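Local coordinates for protein sucrose 6(F)-phosphate phosphorylase (Thermoanaerobacterium thermosaccharolyticum DSM 571, PDB 6S9V) that belongs to the alpha-amylase family of carbohydrate-active enzymes and is built round a TIM-type barrel, at residues Ile441-Arg444 / Asn445-Ala449. Residues are numbered along the deposited sequence; the frame is centred on the assembly and turned at random.
Sequences IRFR and NEYEA
Phe443 and Tyr447 both carry CG opposite the backbone N (chi1 -176° and -161°), which lays their side chains next to each other, heading in a common direction, where helix 432-446 ends. The ring planes are within 10° of parallel, but with centroids 5.1 Å from each other the displacement is too large for a real stack. What lies over the face of Phe443 is instead the CB of Tyr447, 3.9 Å from the ring centroid, a CH-pi contact; CZ of Phe443 also reaches CG of Tyr447 at 3.7 Å. Flat aromatic residues suit this join between the helix and the antiparallel sheet that follows it, since Tyr490 meets both rings edge-to-face, and tyrosine adds a hydroxyl, bonded to Ile491 O and Arg474 N.

The final helical turn closes with Tyr447 N donating to Phe443 O (2.9 Å), after which the chain leaves helical angles. A water 2.8 Å from both Arg444 O and Tyr447 O lies within hydrogen-bonding reach of each, linking a carbonyl of the last turn to that of the first non-helical residue. Asn445 ND2 lies 3.8 Å from Ile441 CG2 and donates to Asp47 O, while OD1 accepts from Val21 N. Arg442 NH1 stands 4.4 Å from Glu446 OE2, well off the guanidinium plane, and pairs with Asp47 instead. The chemistry thus implies an apolar aromatic join on the sheet side, and on the loop side apolar packing combined with two amide bonds that satisfy the buried polar atoms of Asn445.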
ATOM      1  N   ILE A 441      13.323  13.423   7.593  1.00 20.78           N
ATOM      2  CA  ILE A 441      11.903  13.271   7.896  1.00 19.77           C
ATOM      3  C   ILE A 441      11.420  14.426   8.760  1.00 20.69           C
ATOM      4  O   ILE A 441      10.380  15.046   8.485  1.00 19.71           O
ATOM      5  CB  ILE A 441      11.638  11.911   8.569  1.00 18.48           C
ATOM      6  CG1 ILE A 441      11.774  10.777   7.554  1.00 19.13           C
ATOM      7  CG2 ILE A 441      10.261  11.905   9.191  1.00 17.55           C
ATOM      8  CD1 ILE A 441      11.805   9.387   8.189  1.00 20.83           C
ATOM      9  N   ARG A 442      12.154  14.723   9.834  1.00 21.12           N
ATOM     10  CA  ARG A 442      11.722  15.796  10.721  1.00 20.26           C
ATOM     11  C   ARG A 442      11.732  17.145  10.013  1.00 20.33           C
ATOM     12  O   ARG A 442      10.867  17.990  10.282  1.00 21.33           O
ATOM     13  CB  ARG A 442      12.572  15.826  11.992  1.00 20.06           C
ATOM     14  CG  ARG A 442      12.320  14.597  12.870  1.00 22.90           C
ATOM     15  CD  ARG A 442      12.473  14.928  14.347  1.00 27.92           C
ATOM     16  NE  ARG A 442      13.853  15.001  14.779  1.00 30.39           N
ATOM     17  CZ  ARG A 442      14.257  15.523  15.933  1.00 29.20           C
ATOM     18  NH1 ARG A 442      13.386  16.040  16.801  1.00 25.72           N
ATOM     19  NH2 ARG A 442      15.549  15.522  16.213  1.00 30.57           N
ATOM     20  N   PHE A 443      12.684  17.371   9.105  1.00 19.27           N
ATOM     21  CA  PHE A 443      12.622  18.584   8.300  1.00 21.22           C
ATOM     22  C   PHE A 443      11.331  18.635   7.489  1.00 21.46           C
ATOM     23  O   PHE A 443      10.660  19.676   7.434  1.00 22.63           O
ATOM     24  CB  PHE A 443      13.821  18.693   7.361  1.00 20.52           C
ATOM     25  CG  PHE A 443      13.836  19.977   6.572  1.00 20.49           C
ATOM     26  CD1 PHE A 443      14.321  21.145   7.140  1.00 24.75           C
ATOM     27  CD2 PHE A 443      13.332  20.021   5.283  1.00 20.65           C
ATOM     28  CE1 PHE A 443      14.315  22.348   6.427  1.00 26.20           C
ATOM     29  CE2 PHE A 443      13.336  21.212   4.559  1.00 23.57           C
ATOM     30  CZ  PHE A 443      13.830  22.371   5.135  1.00 25.40           C
ATOM     31  N   ARG A 444      10.955  17.511   6.871  1.00 19.12           N
ATOM     32  CA  ARG A 444       9.720  17.451   6.090  1.00 20.57           C
ATOM     33  C   ARG A 444       8.479  17.652   6.961  1.00 22.19           C
ATOM     34  O   ARG A 444       7.446  18.135   6.469  1.00 21.67           O
ATOM     35  CB  ARG A 444       9.665  16.116   5.343  1.00 20.99           C
ATOM     36  CG  ARG A 444       8.400  15.851   4.565  1.00 21.94           C
ATOM     37  CD  ARG A 444       8.099  16.918   3.527  1.00 21.90           C
ATOM     38  NE  ARG A 444       6.921  16.543   2.746  1.00 20.19           N
ATOM     39  CZ  ARG A 444       5.674  16.589   3.209  1.00 20.58           C
ATOM     40  NH1 ARG A 444       5.443  17.004   4.443  1.00 21.25           N
ATOM     41  NH2 ARG A 444       4.659  16.213   2.440  1.00 20.54           N
ATOM     42  N   ASN A 445       8.547  17.280   8.242  1.00 21.62           N
ATOM     43  CA  ASN A 445       7.423  17.499   9.146  1.00 20.84           C
ATOM     44  C   ASN A 445       7.398  18.903   9.728  1.00 22.80           C
ATOM     45  O   ASN A 445       6.324  19.396  10.092  1.00 24.81           O
ATOM     46  CB  ASN A 445       7.451  16.509  10.309  1.00 20.47           C
ATOM     47  CG  ASN A 445       7.133  15.104   9.874  1.00 21.06           C
ATOM     48  OD1 ASN A 445       6.558  14.894   8.803  1.00 21.11           O
ATOM     49  ND2 ASN A 445       7.503  14.124  10.703  1.00 22.01           N
ATOM     50  N   GLU A 446       8.556  19.546   9.861  1.00 22.42           N
ATOM     51  CA  GLU A 446       8.645  20.800  10.595  1.00 22.56           C
ATOM     52  C   GLU A 446       8.611  22.024   9.694  1.00 22.13           C
ATOM     53  O   GLU A 446       8.046  23.052  10.081  1.00 24.31           O
ATOM     54  CB  GLU A 446       9.939  20.859  11.422  1.00 25.49           C
ATOM     55  CG  GLU A 446      10.041  19.864  12.574  1.00 28.67           C
ATOM     56  CD  GLU A 446      11.455  19.784  13.152  1.00 31.60           C
ATOM     57  OE1 GLU A 446      12.371  20.386  12.557  1.00 33.13           O
ATOM     58  OE2 GLU A 446      11.651  19.131  14.204  1.00 30.93           O
ATOM     59  N   TYR A 447       9.192  21.957   8.501  1.00 21.91           N
ATOM     60  CA  TYR A 447       9.352  23.168   7.712  1.00 22.25           C
ATOM     61  C   TYR A 447       8.050  23.523   7.006  1.00 22.89           C
ATOM     62  O   TYR A 447       7.483  22.710   6.274  1.00 23.76           O
ATOM     63  CB  TYR A 447      10.492  23.026   6.712  1.00 21.47           C
ATOM     64  CG  TYR A 447      10.943  24.391   6.241  1.00 23.68           C
ATOM     65  CD1 TYR A 447      11.580  25.270   7.110  1.00 25.22           C
ATOM     66  CD2 TYR A 447      10.679  24.822   4.953  1.00 24.11           C
ATOM     67  CE1 TYR A 447      11.969  26.535   6.693  1.00 25.23           C
ATOM     68  CE2 TYR A 447      11.066  26.074   4.529  1.00 23.57           C
ATOM     69  CZ  TYR A 447      11.706  26.924   5.396  1.00 23.94           C
ATOM     70  OH  TYR A 447      12.070  28.171   4.960  1.00 24.29           O
ATOM     71  N   GLU A 448       7.603  24.759   7.200  1.00 23.66           N
ATOM     72  CA  GLU A 448       6.242  25.140   6.841  1.00 27.18           C
ATOM     73  C   GLU A 448       6.013  25.238   5.337  1.00 25.59           C
ATOM     74  O   GLU A 448       4.856  25.184   4.899  1.00 25.55           O
ATOM     75  CB  GLU A 448       5.913  26.471   7.521  1.00 34.83           C
ATOM     76  CG  GLU A 448       5.992  26.431   9.055  1.00 45.08           C
ATOM     77  CD  GLU A 448       7.407  26.627   9.633  1.00 50.10           C
ATOM     78  OE1 GLU A 448       8.416  26.470   8.901  1.00 46.80           O
ATOM     79  OE2 GLU A 448       7.502  26.946  10.842  1.00 52.65           O
ATOM     80  N   ALA A 449       7.076  25.361   4.536  1.00 23.53           N
ATOM     81  CA  ALA A 449       6.906  25.571   3.102  1.00 22.91           C
ATOM     82  C   ALA A 449       6.216  24.394   2.421  1.00 21.10           C
ATOM     83  O   ALA A 449       5.561  24.575   1.385  1.00 20.81           O
ATOM     84  CB  ALA A 449       8.263  25.830   2.441  1.00 24.42           C
TER
HETATM   85  O   HOH W   1       5.902  20.429   6.856  1.00 25.48           O